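Local coordinates for protein accelerated-cell-death 11 (Arabidopsis thaliana, PDB 4NT1) that moves ceramide-1-phosphate and phytoceramide-1-phosphate selectively between membranes, using the all-helical glycolipid transfer protein fold, at residues A[110-113]-A[114-118]; A[163-166]-A[167-170]. One frame throughout, in Å; residues are numbered along the deposited sequence. Where two conformers were deposited one is given.

Contact 1 (A[110-113]-A[114-118]); sequences DMVK and VLFEQ
Asp-110 O accepts a hydrogen bond from Val-114 N at 2.9 Å, one of a run of i to i+4 bonds in mid-helix, while CG2 of Val-114 rests 3.5 Å from that same Asp-110 O. Met-111 repeats the pattern through its O, bonded to Leu-115 N at 2.8 Å. At Val-112 a side-chain contact joins the backbone bond to Phe-116. The methyl CG1 lies anti to the backbone N (chi1 176°) and is thereby carried over one face of the Phe-116 ring, 3.9 Å from its centroid and 14° off the normal, in a CH-pi contact; the valine methyl and the ring leave the helix on the same flank, the two side chains roughly aligned. Lys-113 meets Glu-117 at the same four-residue spacing, but through charged groups. Lys-113 O accepts a hydrogen bond from Glu-117 N at 3.0 Å, and the bent lysine chain brings NZ to 3.7 Å from Glu-117 OE2, a long salt bridge, whose electrostatic pull is probably modest. The segment belongs to helix 98-121, deep in the GLTP fold: Val-112 and Met-111 pack on helix 34-51, Val-114 on helix 129-139, and Phe-116 meets the ring of Tyr-183 steeply on helix 173-199.

Contact 2 (A[163-166]-A[167-170]); sequences AHLL and NMLK
Between Ala-163 and Leu-169 the backbone runs through the last turns of helix 162-168: His-164 O accepts a hydrogen bond from Met-168 N at 2.9 Å, and Leu-165 O one from Leu-169 N at 3.0 Å, although the latter bond is bent to 141° at the hydrogen. The imidazole of His-164 forms one flank. Met-168 folds back across it, its chain bent at the last torsion (chi3 -92°), and this turn sets the methyl CE 3.9 Å from the ring centroid, almost directly above its centre, in a CH-pi contact. SD stands over the same face at 4.5 Å from the centroid, which makes the pair a Met-aromatic contact as well. The helix ends here in a Schellman motif, with Lys-170 leaving the helical conformation at positive phi (63°) and its N bonded to Asn-167 O. Leu-169 N also has a weak second bond to Leu-166 O. On the more buried flank Leu-165 meets both later side chains: its CD1 is 4.0 Å from Met-168 CE, the two side chains lying almost perpendicular, and its CG is 3.9 Å from Leu-169 CD1. Leu-165 and Met-168 both touch Cys-50 of helix 34-51, Leu-169 reaches Leu-47 of the same helix, and Leu-166 turns to Glu-173 and Ala-176 on helix 173-199.

Followed from the N terminus, the chain passes helix 10-25 and then lays down helix 34-51, against which both contacts later pack. Contact 1 follows after three further helices, within helix 98-121, and is finished before the chain passes through helices 129-139 and 146-155 to contact 2 at the end of helix 162-168. The two stand in series, neither nesting nor crossing; each is made of neighbouring turns of its helix, bridged mainly at three- or four-residue spacing, and closes no longer loop. The centres of contacts 1 and 2 are about 17 Å apart. The nearest atoms of contacts 1 and 2 are about 6 Å apart, without touching. Shared neighbours relate them: Leu-47 receives Val-112 and Leu-169, and helix 173-199 borders both.

Contact 1 (A[110-113]-A[114-118])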
loop_
_atom_site.group_PDB
_atom_site.type_symbol
_atom_site.label_atom_id
_atom_site.label_comp_id
_atom_site.label_asym_id
_atom_site.label_seq_id
_atom_site.Cartn_x
_atom_site.Cartn_y
_atom_site.Cartn_z
ATOM N N ASP A 110 -3.204 -1.094 -1.260
ATOM C CA ASP A 110 -4.129 -1.781 -2.154
ATOM C C ASP A 110 -3.427 -2.129 -3.467
ATOM O O ASP A 110 -3.559 -3.250 -3.962
ATOM C CB ASP A 110 -5.366 -0.893 -2.391
ATOM C CG ASP A 110 -6.576 -1.664 -2.899
ATOM O OD1 ASP A 110 -6.593 -2.905 -2.798
ATOM O OD2 ASP A 110 -7.524 -1.004 -3.394
ATOM N N MET A 111 -2.652 -1.199 -4.027
ATOM C CA MET A 111 -1.934 -1.524 -5.265
ATOM C C MET A 111 -0.982 -2.714 -5.079
ATOM O O MET A 111 -0.871 -3.571 -5.952
ATOM C CB MET A 111 -1.156 -0.328 -5.831
ATOM C CG MET A 111 -0.811 -0.519 -7.341
ATOM S SD MET A 111 0.766 0.213 -7.825
ATOM C CE MET A 111 1.938 -1.060 -7.335
ATOM N N VAL A 112 -0.284 -2.748 -3.950
ATOM C CA VAL A 112 0.626 -3.853 -3.665
ATOM C C VAL A 112 -0.171 -5.146 -3.500
ATOM O O VAL A 112 0.217 -6.187 -4.032
ATOM C CB VAL A 112 1.535 -3.579 -2.448
ATOM C CG1 VAL A 112 2.401 -4.821 -2.131
ATOM C CG2 VAL A 112 2.436 -2.369 -2.715
ATOM N N LYS A 113 -1.297 -5.077 -2.798
ATOM C CA LYS A 113 -2.159 -6.247 -2.673
ATOM C C LYS A 113 -2.553 -6.820 -4.041
ATOM O O LYS A 113 -2.471 -8.027 -4.254
ATOM C CB LYS A 113 -3.431 -5.935 -1.879
ATOM C CG LYS A 113 -4.339 -7.158 -1.712
ATOM C CD LYS A 113 -5.697 -6.822 -1.124
ATOM C CE LYS A 113 -6.653 -6.331 -2.177
ATOM N NZ LYS A 113 -7.989 -6.965 -1.998
ATOM N N VAL A 114 -2.995 -5.959 -4.959
ATOM C CA VAL A 114 -3.410 -6.420 -6.292
ATOM C C VAL A 114 -2.214 -6.906 -7.089
ATOM O O VAL A 114 -2.282 -7.922 -7.778
ATOM C CB VAL A 114 -4.137 -5.316 -7.092
ATOM C CG1 VAL A 114 -4.455 -5.796 -8.527
ATOM C CG2 VAL A 114 -5.407 -4.894 -6.368
ATOM N N LEU A 115 -1.111 -6.172 -6.997
ATOM C CA LEU A 115 0.128 -6.618 -7.617
ATOM C C LEU A 115 0.464 -8.061 -7.208
ATOM O O LEU A 115 0.710 -8.920 -8.068
ATOM C CB LEU A 115 1.280 -5.688 -7.235
ATOM C CG LEU A 115 2.639 -6.188 -7.710
ATOM C CD1 LEU A 115 2.693 -6.132 -9.236
ATOM C CD2 LEU A 115 3.732 -5.323 -7.114
ATOM N N PHE A 116 0.479 -8.326 -5.899
ATOM C CA PHE A 116 0.761 -9.666 -5.391
ATOM C C PHE A 116 -0.259 -10.711 -5.874
ATOM O O PHE A 116 0.110 -11.811 -6.299
ATOM C CB PHE A 116 0.839 -9.663 -3.853
ATOM C CG PHE A 116 2.115 -9.072 -3.304
ATOM C CD1 PHE A 116 3.059 -8.497 -4.146
ATOM C CD2 PHE A 116 2.371 -9.091 -1.940
ATOM C CE1 PHE A 116 4.237 -7.950 -3.637
ATOM C CE2 PHE A 116 3.549 -8.556 -1.429
ATOM C CZ PHE A 116 4.480 -7.988 -2.277
ATOM N N GLU A 117 -1.539 -10.379 -5.793
ATOM C CA GLU A 117 -2.581 -11.268 -6.292
ATOM C C GLU A 117 -2.306 -11.621 -7.753
ATOM O O GLU A 117 -2.461 -12.769 -8.175
ATOM C CB GLU A 117 -3.960 -10.604 -6.189
ATOM C CG GLU A 117 -4.567 -10.592 -4.789
ATOM C CD GLU A 117 -5.807 -9.701 -4.686
ATOM O OE1 GLU A 117 -5.954 -8.780 -5.513
ATOM O OE2 GLU A 117 -6.636 -9.919 -3.773
ATOM N N GLN A 118 -1.918 -10.624 -8.538
ATOM C CA GLN A 118 -1.744 -10.843 -9.970
ATOM C C GLN A 118 -0.475 -11.624 -10.283
ATOM O O GLN A 118 -0.452 -12.422 -11.229
ATOM C CB GLN A 118 -1.786 -9.524 -10.746
ATOM C CG GLN A 118 -3.162 -8.856 -10.723
ATOM C CD GLN A 118 -4.191 -9.653 -11.492
ATOM O OE1 GLN A 118 -3.887 -10.234 -12.533
ATOM N NE2 GLN A 118 -5.413 -9.705 -10.974
#

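Contact 2 (A[163-166]-A[167-170])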
loop_
_atom_site.group_PDB
_atom_site.type_symbol
_atom_site.label_atom_id
_atom_site.label_comp_id
_atom_site.label_asym_id
_atom_site.label_seq_id
_atom_site.Cartn_x
_atom_site.Cartn_y
_atom_site.Cartn_z
ATOM N N ALA A 163 11.899 -13.063 -12.155
ATOM C CA ALA A 163 13.019 -13.702 -11.479
ATOM C C ALA A 163 13.931 -12.696 -10.782
ATOM O O ALA A 163 14.428 -12.949 -9.686
ATOM C CB ALA A 163 13.817 -14.556 -12.460
ATOM N N HIS A 164 14.158 -11.559 -11.426
ATOM C CA HIS A 164 15.003 -10.524 -10.852
ATOM C C HIS A 164 14.344 -9.907 -9.614
ATOM O O HIS A 164 15.017 -9.636 -8.624
ATOM C CB HIS A 164 15.317 -9.438 -11.887
ATOM C CG HIS A 164 16.287 -8.411 -11.396
ATOM N ND1 HIS A 164 16.354 -7.137 -11.916
ATOM C CD2 HIS A 164 17.224 -8.470 -10.420
ATOM C CE1 HIS A 164 17.294 -6.455 -11.285
ATOM N NE2 HIS A 164 17.833 -7.240 -10.368
ATOM N N LEU A 165 13.029 -9.701 -9.667
ATOM C CA LEU A 165 12.312 -9.169 -8.499
ATOM C C LEU A 165 12.452 -10.112 -7.306
ATOM O O LEU A 165 12.719 -9.682 -6.178
ATOM C CB LEU A 165 10.834 -8.916 -8.810
ATOM C CG LEU A 165 9.998 -8.458 -7.607
ATOM C CD1 LEU A 165 10.453 -7.086 -7.139
ATOM C CD2 LEU A 165 8.491 -8.456 -7.891
ATOM N N LEU A 166 12.269 -11.404 -7.545
ATOM C CA LEU A 166 12.413 -12.370 -6.467
ATOM C C LEU A 166 13.836 -12.328 -5.915
ATOM O O LEU A 166 14.054 -12.481 -4.718
ATOM C CB LEU A 166 12.041 -13.773 -6.948
ATOM C CG LEU A 166 10.591 -13.912 -7.403
ATOM C CD1 LEU A 166 10.237 -15.375 -7.668
ATOM C CD2 LEU A 166 9.643 -13.314 -6.377
ATOM N N ASN A 167 14.810 -12.113 -6.788
ATOM C CA ASN A 167 16.195 -12.006 -6.350
ATOM C C ASN A 167 16.392 -10.803 -5.430
ATOM O O ASN A 167 17.054 -10.899 -4.396
ATOM C CB ASN A 167 17.136 -11.922 -7.551
ATOM C CG ASN A 167 18.595 -11.908 -7.146
ATOM O OD1 ASN A 167 19.156 -12.938 -6.772
ATOM N ND2 ASN A 167 19.220 -10.738 -7.223
ATOM N N MET A 168 15.808 -9.673 -5.812
ATOM C CA MET A 168 15.866 -8.456 -5.011
ATOM C C MET A 168 15.213 -8.659 -3.648
ATOM O O MET A 168 15.623 -8.046 -2.658
ATOM C CB MET A 168 15.166 -7.305 -5.733
ATOM C CG MET A 168 15.897 -6.772 -6.951
ATOM S SD MET A 168 14.985 -5.411 -7.699
ATOM C CE MET A 168 13.980 -6.255 -8.897
ATOM N N LEU A 169 14.196 -9.513 -3.600
ATOM C CA LEU A 169 13.478 -9.789 -2.354
ATOM C C LEU A 169 14.056 -10.986 -1.589
ATOM O O LEU A 169 13.560 -11.348 -0.525
ATOM C CB LEU A 169 11.995 -10.022 -2.631
ATOM C CG LEU A 169 11.319 -8.909 -3.435
ATOM C CD1 LEU A 169 9.920 -9.330 -3.856
ATOM C CD2 LEU A 169 11.302 -7.607 -2.646
ATOM N N LYS A 170 15.092 -11.600 -2.145
ATOM C CA LYS A 170 15.794 -12.685 -1.467
ATOM C C LYS A 170 14.904 -13.905 -1.209
ATOM O O LYS A 170 14.983 -14.514 -0.146
ATOM C CB LYS A 170 16.371 -12.182 -0.137
ATOM C CG LYS A 170 17.219 -10.922 -0.258
ATOM C CD LYS A 170 18.490 -11.193 -1.045
ATOM C CE LYS A 170 19.372 -9.953 -1.132
ATOM N NZ LYS A 170 20.665 -10.234 -1.826
#